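Local atomic coordinates of aerobactin synthase IucA (Klebsiella pneumoniae subsp. pneumoniae, PDB entry 5JM8), a protein that probably catalyses an ATP-dependent, magnesium-assisted ligation step in the biosynthesis of the siderophore aerobactin, as a synthetase of the NIS family. Residues Ala347-Leu352 / Ile444-Gln449. Numbering follows the deposited sequence.
Sequences ALRENL and IYRDCQ. With ATP (adenosine-5'-triphosphate), chain I.
The gamma-phosphate end of the ATP pocket is built here from the end of strand 345-350 and the turn that follows strand 440-445, the two running nearly antiparallel. The aliphatic part of R446 lies across one face of the R349 guanidinium: CG sits over its centre, 3.5 Å from R349 CZ, and R446 CD approaches R349 NH1 to 3.3 Å. With CG anti to the backbone N (chi1 172°) and a bend at chi3, R349 brings its guanidinium edge to the phosphate. R349 NH2 donates to ATP O3G at 2.9 Å and R349 NH1 to ATP O1G at 3.3 Å. R349 NH2 is shared between the gamma-phosphate and E327, which helps set the rotation of the guanidinium.

The R446 guanidinium is turned 45° from that of R349; its NE stays 3.6 Å from ATP O2G, while its terminal nitrogens are engaged by E142 and the carbonyl of Q429. Strand 345-350 pairs with 275-284, which carries K278, and strand 440-445 with 431-435 in a separate mixed sheet; the phosphates lie where these sheets meet, their charge probably offset by R349, R446 and K278. D447, a magnesium-site residue with Q429 and N430, has OD2 2.8 Å from ATP O2B; the ion, about 3 Å from its side chain (nearest atoms), probably reconciles the two anionic groups. D447 OD1 salt-bridges K278 and accepts from Q449 N, an Asx turn, the N-H reaching its anti side, 34° out of the carboxylate plane. Away from the nucleotide, L352 CD1 meets I444 CG2 at 4.3 Å, an apolar touch between the loop after strand 345-350 and the end of strand 440-445.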
ATOM      1  N   ALA A 347       1.672 -18.049  25.448  1.00 27.90           N
ATOM      2  CA  ALA A 347       3.063 -17.843  25.079  1.00 20.23           C
ATOM      3  C   ALA A 347       3.133 -16.860  23.924  1.00 19.39           C
ATOM      4  O   ALA A 347       2.231 -16.806  23.088  1.00 22.23           O
ATOM      5  CB  ALA A 347       3.717 -19.156  24.709  1.00 20.27           C
ATOM      6  N   LEU A 348       4.203 -16.076  23.887  1.00 21.71           N
ATOM      7  CA  LEU A 348       4.387 -15.078  22.843  1.00 23.15           C
ATOM      8  C   LEU A 348       5.371 -15.572  21.793  1.00 22.89           C
ATOM      9  O   LEU A 348       6.503 -15.934  22.109  1.00 22.87           O
ATOM     10  CB  LEU A 348       4.873 -13.761  23.442  1.00 25.45           C
ATOM     11  CG  LEU A 348       3.881 -13.049  24.364  1.00 24.42           C
ATOM     12  CD1 LEU A 348       4.551 -11.857  25.018  1.00 23.78           C
ATOM     13  CD2 LEU A 348       2.630 -12.615  23.611  1.00 23.93           C
ATOM     14  N   ARG A 349       4.921 -15.569  20.543  1.00 23.30           N
ATOM     15  CA  ARG A 349       5.690 -16.099  19.425  1.00 20.89           C
ATOM     16  C   ARG A 349       6.141 -14.967  18.504  1.00 23.55           C
ATOM     17  O   ARG A 349       5.359 -14.072  18.181  1.00 23.32           O
ATOM     18  CB  ARG A 349       4.845 -17.125  18.662  1.00 17.48           C
ATOM     19  CG  ARG A 349       5.437 -17.621  17.356  1.00 16.96           C
ATOM     20  CD  ARG A 349       4.507 -18.628  16.702  1.00 16.62           C
ATOM     21  NE  ARG A 349       4.364 -19.834  17.514  1.00 18.04           N
ATOM     22  CZ  ARG A 349       3.306 -20.638  17.493  1.00 19.08           C
ATOM     23  NH1 ARG A 349       2.270 -20.372  16.706  1.00 20.84           N
ATOM     24  NH2 ARG A 349       3.279 -21.709  18.272  1.00 19.31           N
ATOM     25  N   GLU A 350       7.406 -15.006  18.094  1.00 22.61           N
ATOM     26  CA  GLU A 350       7.957 -13.993  17.196  1.00 22.10           C
ATOM     27  C   GLU A 350       7.196 -13.931  15.882  1.00 19.69           C
ATOM     28  O   GLU A 350       7.044 -14.944  15.201  1.00 15.80           O
ATOM     29  CB  GLU A 350       9.431 -14.273  16.905  1.00 25.59           C
ATOM     30  CG  GLU A 350      10.370 -13.944  18.045  1.00 31.92           C
ATOM     31  CD  GLU A 350      11.824 -14.189  17.685  1.00 36.42           C
ATOM     32  OE1 GLU A 350      12.080 -14.920  16.704  1.00 35.77           O
ATOM     33  OE2 GLU A 350      12.709 -13.646  18.379  1.00 40.21           O
ATOM     34  N   ASN A 351       6.719 -12.740  15.532  1.00 23.90           N
ATOM     35  CA  ASN A 351       6.078 -12.533  14.242  1.00 20.74           C
ATOM     36  C   ASN A 351       7.091 -12.050  13.215  1.00 21.27           C
ATOM     37  O   ASN A 351       7.225 -10.853  12.965  1.00 20.74           O
ATOM     38  CB  ASN A 351       4.931 -11.534  14.355  1.00 18.55           C
ATOM     39  CG  ASN A 351       4.180 -11.368  13.048  1.00 20.08           C
ATOM     40  OD1 ASN A 351       4.243 -12.232  12.173  1.00 24.89           O
ATOM     41  ND2 ASN A 351       3.469 -10.256  12.908  1.00 17.66           N
ATOM     42  N   LEU A 352       7.797 -12.998  12.611  1.00 21.28           N
ATOM     43  CA  LEU A 352       8.851 -12.681  11.655  1.00 19.82           C
ATOM     44  C   LEU A 352       8.284 -12.200  10.315  1.00 23.27           C
ATOM     45  O   LEU A 352       9.034 -11.954   9.369  1.00 26.70           O
ATOM     46  CB  LEU A 352       9.744 -13.907  11.446  1.00 17.01           C
ATOM     47  CG  LEU A 352      10.352 -14.503  12.722  1.00 17.83           C
ATOM     48  CD1 LEU A 352      11.038 -15.829  12.438  1.00 15.16           C
ATOM     49  CD2 LEU A 352      11.330 -13.536  13.359  1.00 17.28           C
ATOM     50  N   ILE A 444      10.237 -21.354   7.471  1.00 18.62           N
ATOM     51  CA  ILE A 444      10.016 -20.851   8.819  1.00 17.85           C
ATOM     52  C   ILE A 444       9.272 -21.909   9.637  1.00 18.38           C
ATOM     53  O   ILE A 444       8.134 -22.265   9.323  1.00 15.55           O
ATOM     54  CB  ILE A 444       9.229 -19.525   8.820  1.00 17.59           C
ATOM     55  CG1 ILE A 444       9.951 -18.478   7.965  1.00 18.35           C
ATOM     56  CG2 ILE A 444       9.058 -19.017  10.249  1.00 17.52           C
ATOM     57  CD1 ILE A 444       9.193 -17.174   7.806  1.00 18.66           C
ATOM     58  N   TYR A 445       9.932 -22.415  10.675  1.00 15.34           N
ATOM     59  CA  TYR A 445       9.347 -23.428  11.543  1.00 16.03           C
ATOM     60  C   TYR A 445       8.590 -22.786  12.694  1.00 17.70           C
ATOM     61  O   TYR A 445       9.022 -21.779  13.254  1.00 16.36           O
ATOM     62  CB  TYR A 445      10.421 -24.368  12.093  1.00 17.42           C
ATOM     63  CG  TYR A 445       9.874 -25.373  13.082  1.00 18.27           C
ATOM     64  CD1 TYR A 445       9.355 -26.586  12.652  1.00 17.13           C
ATOM     65  CD2 TYR A 445       9.864 -25.101  14.445  1.00 17.55           C
ATOM     66  CE1 TYR A 445       8.847 -27.503  13.551  1.00 18.25           C
ATOM     67  CE2 TYR A 445       9.358 -26.012  15.350  1.00 19.99           C
ATOM     68  CZ  TYR A 445       8.850 -27.209  14.898  1.00 22.52           C
ATOM     69  OH  TYR A 445       8.347 -28.114  15.801  1.00 29.96           O
ATOM     70  N   ARG A 446       7.466 -23.403  13.046  1.00 17.89           N
ATOM     71  CA  ARG A 446       6.580 -22.910  14.089  1.00 20.00           C
ATOM     72  C   ARG A 446       6.239 -24.036  15.064  1.00 23.50           C
ATOM     73  O   ARG A 446       6.297 -25.206  14.695  1.00 26.64           O
ATOM     74  CB  ARG A 446       5.314 -22.334  13.459  1.00 20.84           C
ATOM     75  CG  ARG A 446       4.157 -22.155  14.413  1.00 27.32           C
ATOM     76  CD  ARG A 446       2.975 -21.557  13.700  1.00 28.71           C
ATOM     77  NE  ARG A 446       2.396 -22.472  12.721  1.00 22.79           N
ATOM     78  CZ  ARG A 446       1.602 -22.085  11.728  1.00 17.00           C
ATOM     79  NH1 ARG A 446       1.304 -20.801  11.580  1.00 19.04           N
ATOM     80  NH2 ARG A 446       1.110 -22.973  10.879  1.00 13.78           N
ATOM     81  N   ASP A 447       5.891 -23.661  16.295  1.00 16.70           N
ATOM     82  CA  ASP A 447       5.511 -24.592  17.362  1.00 18.87           C
ATOM     83  C   ASP A 447       6.746 -25.215  18.008  1.00 24.52           C
ATOM     84  O   ASP A 447       7.215 -26.277  17.599  1.00 35.20           O
ATOM     85  CB  ASP A 447       4.577 -25.691  16.842  1.00 17.24           C
ATOM     86  CG  ASP A 447       3.868 -26.438  17.963  1.00 22.69           C
ATOM     87  OD1 ASP A 447       4.219 -26.226  19.144  1.00 18.50           O
ATOM     88  OD2 ASP A 447       2.965 -27.245  17.661  1.00 22.10           O
ATOM     89  N   CYS A 448       7.251 -24.547  19.038  1.00 20.67           N
ATOM     90  CA  CYS A 448       8.446 -24.990  19.742  1.00 23.27           C
ATOM     91  C   CYS A 448       8.130 -26.083  20.757  1.00 23.93           C
ATOM     92  O   CYS A 448       9.031 -26.657  21.369  1.00 26.24           O
ATOM     93  CB  CYS A 448       9.107 -23.799  20.431  1.00 28.82           C
ATOM     94  SG  CYS A 448       9.419 -22.423  19.306  1.00 33.25           S
ATOM     95  N   GLN A 449       6.844 -26.367  20.932  1.00 26.23           N
ATOM     96  CA  GLN A 449       6.412 -27.471  21.781  1.00 30.04           C
ATOM     97  C   GLN A 449       6.885 -28.802  21.199  1.00 32.00           C
ATOM     98  O   GLN A 449       6.959 -29.809  21.905  1.00 35.98           O
ATOM     99  CB  GLN A 449       4.889 -27.463  21.930  1.00 30.58           C
ATOM    100  CG  GLN A 449       4.339 -28.477  22.922  1.00 29.72           C
ATOM    101  CD  GLN A 449       2.835 -28.364  23.092  1.00 25.75           C
ATOM    102  OE1 GLN A 449       2.205 -27.443  22.571  1.00 21.15           O
ATOM    103  NE2 GLN A 449       2.252 -29.305  23.823  1.00 26.99           N
TER
HETATM  104  PG  ATP I 600       0.699 -23.965  16.978  1.00 22.37           P
HETATM  105  O1G ATP I 600      -0.072 -22.670  17.023  1.00 24.72           O
HETATM  106  O2G ATP I 600       1.332 -24.245  15.637  1.00 20.96           O
HETATM  107  O3G ATP I 600       1.649 -24.153  18.137  1.00 21.42           O
HETATM  108  PB  ATP I 600      -0.420 -26.430  18.040  1.00 20.20           P
HETATM  109  O1B ATP I 600      -1.837 -26.689  18.489  1.00 18.42           O
HETATM  110  O2B ATP I 600       0.682 -26.333  19.071  1.00 21.30           O
HETATM  111  O3B ATP I 600      -0.434 -25.117  17.091  1.00 19.89           O
HETATM  112  PA  ATP I 600      -0.206 -29.137  17.130  1.00 20.96           P
HETATM  113  O1A ATP I 600      -0.206 -29.453  18.604  1.00 22.14           O
HETATM  114  O2A ATP I 600       0.795 -29.807  16.220  1.00 22.54           O
HETATM  115  O3A ATP I 600      -0.020 -27.547  16.947  1.00 17.12           O
HETATM  116  O5' ATP I 600      -1.663 -29.394  16.504  1.00 17.54           O
HETATM  117  C5' ATP I 600      -1.849 -29.121  15.120  1.00 18.23           C
HETATM  118  C4' ATP I 600      -3.271 -28.671  14.817  1.00 21.42           C
HETATM  119  O4' ATP I 600      -3.384 -28.480  13.405  1.00 23.54           O
HETATM  120  C3' ATP I 600      -4.326 -29.689  15.225  1.00 25.86           C
HETATM  121  O3' ATP I 600      -5.349 -29.039  15.991  1.00 28.86           O
HETATM  122  C2' ATP I 600      -4.881 -30.248  13.929  1.00 25.50           C
HETATM  123  O2' ATP I 600      -6.301 -30.374  13.968  1.00 27.40           O
HETATM  124  C1' ATP I 600      -4.468 -29.242  12.868  1.00 23.79           C
HETATM  125  N9  ATP I 600      -4.026 -29.906  11.621  1.00 22.48           N
HETATM  126  C8  ATP I 600      -4.601 -29.714  10.423  1.00 23.20           C
HETATM  127  N7  ATP I 600      -3.983 -30.455   9.469  1.00 20.97           N
HETATM  128  C5  ATP I 600      -2.990 -31.135  10.068  1.00 18.75           C
HETATM  129  C6  ATP I 600      -1.954 -32.094   9.633  1.00 17.52           C
HETATM  130  N6  ATP I 600      -1.886 -32.459   8.332  1.00 14.71           N
HETATM  131  N1  ATP I 600      -1.106 -32.574  10.571  1.00 19.07           N
HETATM  132  C2  ATP I 600      -1.184 -32.202  11.864  1.00 18.80           C
HETATM  133  N3  ATP I 600      -2.104 -31.333  12.321  1.00 17.66           N
HETATM  134  C4  ATP I 600      -3.020 -30.774  11.490  1.00 19.00           C